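Local atomic coordinates of enoyl-[acyl-carrier-protein] reductase [FMN] (Thermotoga maritima, PDB entry 5GVJ), a protein that probably catalyses the NADH-dependent reduction of enoyl-acyl-carrier-protein in fatty acid synthesis, using FMN as its flavin cofactor. Residues 232-238 / 270-276. The protein carries 1 engineered substitution. Sequence-based numbering, arbitrary orientation.
Engineered in segment 270-276: A276 (natural residue Met).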
ATOM      1  N   ARG A 232       3.929  14.736   0.149  1.00 24.90           N
ATOM      2  CA  ARG A 232       5.046  13.884  -0.238  1.00 26.03           C
ATOM      3  C   ARG A 232       5.775  14.509  -1.420  1.00 25.61           C
ATOM      4  O   ARG A 232       5.164  14.778  -2.461  1.00 24.18           O
ATOM      5  CB  ARG A 232       4.585  12.474  -0.596  1.00 27.75           C
ATOM      6  CG  ARG A 232       5.736  11.541  -0.987  1.00 23.05           C
ATOM      7  CD  ARG A 232       5.243  10.125  -1.220  1.00 22.42           C
ATOM      8  NE  ARG A 232       4.523   9.601  -0.059  1.00 17.69           N
ATOM      9  CZ  ARG A 232       5.110   9.032   0.989  1.00 24.99           C
ATOM     10  NH1 ARG A 232       6.432   8.917   1.027  1.00 23.29           N
ATOM     11  NH2 ARG A 232       4.371   8.588   2.006  1.00 19.96           N
ATOM     12  N   VAL A 233       7.081  14.727  -1.257  1.00 25.80           N
ATOM     13  CA  VAL A 233       7.917  15.291  -2.303  1.00 25.92           C
ATOM     14  C   VAL A 233       9.242  14.539  -2.357  1.00 24.83           C
ATOM     15  O   VAL A 233       9.637  13.845  -1.417  1.00 25.73           O
ATOM     16  CB  VAL A 233       8.181  16.803  -2.102  1.00 26.73           C
ATOM     17  CG1 VAL A 233       6.886  17.602  -2.206  1.00 24.97           C
ATOM     18  CG2 VAL A 233       8.877  17.056  -0.772  1.00 24.76           C
ATOM     19  N   LEU A 234       9.926  14.704  -3.482  1.00 24.41           N
ATOM     20  CA  LEU A 234      11.254  14.137  -3.675  1.00 28.33           C
ATOM     21  C   LEU A 234      12.228  14.684  -2.633  1.00 26.48           C
ATOM     22  O   LEU A 234      12.090  15.815  -2.161  1.00 26.17           O
ATOM     23  CB  LEU A 234      11.734  14.463  -5.093  1.00 29.98           C
ATOM     24  CG  LEU A 234      12.129  13.346  -6.061  1.00 33.39           C
ATOM     25  CD1 LEU A 234      11.463  12.038  -5.707  1.00 29.29           C
ATOM     26  CD2 LEU A 234      11.764  13.746  -7.474  1.00 28.54           C
ATOM     27  N   ARG A 235      13.217  13.862  -2.261  1.00 30.05           N
ATOM     28  CA  ARG A 235      14.222  14.257  -1.274  1.00 28.56           C
ATOM     29  C   ARG A 235      15.214  15.263  -1.855  1.00 33.18           C
ATOM     30  O   ARG A 235      16.388  14.942  -2.057  1.00 38.31           O
ATOM     31  CB  ARG A 235      14.970  13.028  -0.742  1.00 27.71           C
ATOM     32  CG  ARG A 235      14.136  12.179   0.203  1.00 33.24           C
ATOM     33  CD  ARG A 235      14.949  11.076   0.889  1.00 35.17           C
ATOM     34  NE  ARG A 235      14.073  10.189   1.649  1.00 31.73           N
ATOM     35  CZ  ARG A 235      13.934  10.225   2.971  1.00 37.95           C
ATOM     36  NH1 ARG A 235      14.617  11.107   3.685  1.00 44.25           N
ATOM     37  NH2 ARG A 235      13.105   9.384   3.577  1.00 40.82           N
ATOM     38  N   THR A 236      14.754  16.475  -2.101  1.00 33.45           N
ATOM     39  CA  THR A 236      15.458  17.568  -2.753  1.00 38.88           C
ATOM     40  C   THR A 236      16.019  18.535  -1.710  1.00 40.77           C
ATOM     41  O   THR A 236      15.634  18.487  -0.538  1.00 36.98           O
ATOM     42  CB  THR A 236      14.488  18.290  -3.709  1.00 33.16           C
ATOM     43  OG1 THR A 236      15.200  18.847  -4.817  1.00 47.68           O
ATOM     44  CG2 THR A 236      13.754  19.389  -2.998  1.00 31.97           C
ATOM     45  N   PRO A 237      16.968  19.410  -2.083  1.00 45.42           N
ATOM     46  CA  PRO A 237      17.457  20.399  -1.103  1.00 43.25           C
ATOM     47  C   PRO A 237      16.356  21.240  -0.482  1.00 42.18           C
ATOM     48  O   PRO A 237      16.394  21.516   0.722  1.00 48.55           O
ATOM     49  CB  PRO A 237      18.417  21.263  -1.934  1.00 43.42           C
ATOM     50  CG  PRO A 237      18.904  20.359  -2.989  1.00 43.85           C
ATOM     51  CD  PRO A 237      17.753  19.450  -3.330  1.00 41.29           C
ATOM     52  N   PHE A 238      15.368  21.658  -1.276  1.00 42.32           N
ATOM     53  CA  PHE A 238      14.289  22.478  -0.739  1.00 41.86           C
ATOM     54  C   PHE A 238      13.431  21.692   0.241  1.00 43.10           C
ATOM     55  O   PHE A 238      12.948  22.248   1.234  1.00 44.06           O
ATOM     56  CB  PHE A 238      13.429  23.027  -1.871  1.00 37.11           C
ATOM     57  CG  PHE A 238      12.422  24.037  -1.418  1.00 41.83           C
ATOM     58  CD1 PHE A 238      12.831  25.263  -0.914  1.00 43.78           C
ATOM     59  CD2 PHE A 238      11.066  23.767  -1.490  1.00 38.11           C
ATOM     60  CE1 PHE A 238      11.909  26.200  -0.491  1.00 41.97           C
ATOM     61  CE2 PHE A 238      10.137  24.703  -1.071  1.00 42.89           C
ATOM     62  CZ  PHE A 238      10.560  25.920  -0.569  1.00 43.18           C
ATOM     63  N   LEU A 270      15.794  22.865  -8.888  1.00 34.62           N
ATOM     64  CA  LEU A 270      16.203  21.927  -7.844  1.00 37.05           C
ATOM     65  C   LEU A 270      16.397  22.608  -6.502  1.00 41.45           C
ATOM     66  O   LEU A 270      16.376  21.932  -5.469  1.00 38.92           O
ATOM     67  CB  LEU A 270      17.509  21.223  -8.203  1.00 35.93           C
ATOM     68  CG  LEU A 270      17.520  20.078  -9.207  1.00 35.08           C
ATOM     69  CD1 LEU A 270      16.384  19.093  -8.927  1.00 34.44           C
ATOM     70  CD2 LEU A 270      17.460  20.632 -10.603  1.00 41.72           C
ATOM     71  N   GLU A 271      16.604  23.924  -6.498  1.00 40.71           N
ATOM     72  CA  GLU A 271      16.942  24.622  -5.265  1.00 46.09           C
ATOM     73  C   GLU A 271      15.710  24.900  -4.414  1.00 40.36           C
ATOM     74  O   GLU A 271      15.715  24.635  -3.209  1.00 47.55           O
ATOM     75  CB  GLU A 271      17.678  25.923  -5.589  1.00 48.15           C
ATOM     76  CG  GLU A 271      18.964  25.700  -6.362  1.00 56.99           C
ATOM     77  CD  GLU A 271      20.192  25.938  -5.509  1.00 68.67           C
ATOM     78  OE1 GLU A 271      20.177  26.904  -4.716  1.00 70.95           O
ATOM     79  OE2 GLU A 271      21.164  25.155  -5.619  1.00 64.52           O
ATOM     80  N   ARG A 272      14.648  25.448  -5.013  1.00 39.77           N
ATOM     81  CA  ARG A 272      13.442  25.772  -4.255  1.00 44.09           C
ATOM     82  C   ARG A 272      12.168  25.288  -4.940  1.00 35.67           C
ATOM     83  O   ARG A 272      11.107  25.888  -4.750  1.00 35.39           O
ATOM     84  CB  ARG A 272      13.342  27.279  -3.989  1.00 48.58           C
ATOM     85  CG  ARG A 272      14.635  27.910  -3.467  1.00 48.78           C
ATOM     86  CD  ARG A 272      14.455  29.369  -3.009  1.00 43.65           C
ATOM     87  NE  ARG A 272      13.646  30.230  -3.884  1.00 44.67           N
ATOM     88  CZ  ARG A 272      13.829  30.374  -5.202  1.00 44.31           C
ATOM     89  NH1 ARG A 272      14.793  29.703  -5.846  1.00 46.81           N
ATOM     90  NH2 ARG A 272      13.037  31.181  -5.905  1.00 42.02           N
ATOM     91  N   GLY A 273      12.248  24.233  -5.747  1.00 35.70           N
ATOM     92  CA  GLY A 273      11.054  23.586  -6.263  1.00 33.86           C
ATOM     93  C   GLY A 273      10.621  22.448  -5.351  1.00 33.44           C
ATOM     94  O   GLY A 273      11.449  21.736  -4.780  1.00 29.30           O
ATOM     95  N   SER A 274       9.306  22.294  -5.210  1.00 31.64           N
ATOM     96  CA  SER A 274       8.723  21.166  -4.489  1.00 28.57           C
ATOM     97  C   SER A 274       8.320  20.110  -5.513  1.00 27.50           C
ATOM     98  O   SER A 274       7.398  20.321  -6.307  1.00 24.35           O
ATOM     99  CB  SER A 274       7.528  21.608  -3.648  1.00 28.23           C
ATOM    100  OG  SER A 274       7.975  22.258  -2.472  1.00 34.31           O
ATOM    101  N   PHE A 275       9.020  18.976  -5.505  1.00 25.66           N
ATOM    102  CA  PHE A 275       8.823  17.945  -6.520  1.00 27.27           C
ATOM    103  C   PHE A 275       7.842  16.915  -5.966  1.00 24.88           C
ATOM    104  O   PHE A 275       8.235  15.888  -5.414  1.00 23.26           O
ATOM    105  CB  PHE A 275      10.162  17.340  -6.923  1.00 26.38           C
ATOM    106  CG  PHE A 275      11.012  18.281  -7.730  1.00 26.65           C
ATOM    107  CD1 PHE A 275      11.758  19.272  -7.108  1.00 29.10           C
ATOM    108  CD2 PHE A 275      11.036  18.197  -9.113  1.00 24.89           C
ATOM    109  CE1 PHE A 275      12.533  20.154  -7.854  1.00 29.16           C
ATOM    110  CE2 PHE A 275      11.811  19.075  -9.865  1.00 28.24           C
ATOM    111  CZ  PHE A 275      12.555  20.052  -9.231  1.00 28.88           C
ATOM    112  N   ALA A 276       6.550  17.210  -6.124  1.00 22.90           N
ATOM    113  CA  ALA A 276       5.456  16.388  -5.595  1.00 27.07           C
ATOM    114  C   ALA A 276       5.324  15.129  -6.440  1.00 28.99           C
ATOM    115  O   ALA A 276       4.594  15.090  -7.432  1.00 31.89           O
ATOM    116  CB  ALA A 276       4.152  17.177  -5.593  1.00 24.44           C
TER
HETATM  117  O   HOH W   1      10.979  18.149  -3.613  1.00 26.99           O
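The ring of F238 lies against the backbone of 272-273: R272 O sits over the centre of one face, 3.8 Å above the plane, and S274 OG meets the edge, 3.6 Å from F238 CE2. With CG anti to the backbone N (chi1 -172°), the ring reaches across to R272, whose CB is 3.7 Å from F238 CD1; beyond CB the arginine chain bends off to its salt bridge with D269. A flat, apolar ring suits this place because its face can lie against the peptide backbone at R272; the edge-on S274 OG is hydrogen-bonded to S260. Cutting F238 back to an alanine would probably open a gap under R272 O and beside S274, with R272 losing the ring it packs on. The second ring, F275, has water 1 in plane at its edge and meets Y208, and its CB packs against L234 CB at 3.8 Å.

Beside these rings the backbones join directly. L234 N donates to F275 O at 2.8 Å, tilted 24° from the carbonyl plane, and V233 CA adds a CA-H...O contact to the same oxygen. Water 1 bridges L234 O and F275 N. T236, just before helix 237-242, sends OG1 to L270 O in a weak bond of 3.4 Å; G273 O is buried without a partner. V233, branched at CB, fits the strand and touches the engineered A276.

Through one backbone bond, one water and the weak T236-L270 bond, the small antiparallel sheet joins the loop beyond helix 260-265, near G144 of the FMN site, unoccupied in this chain of the TIM-barrel-clan flavoprotein.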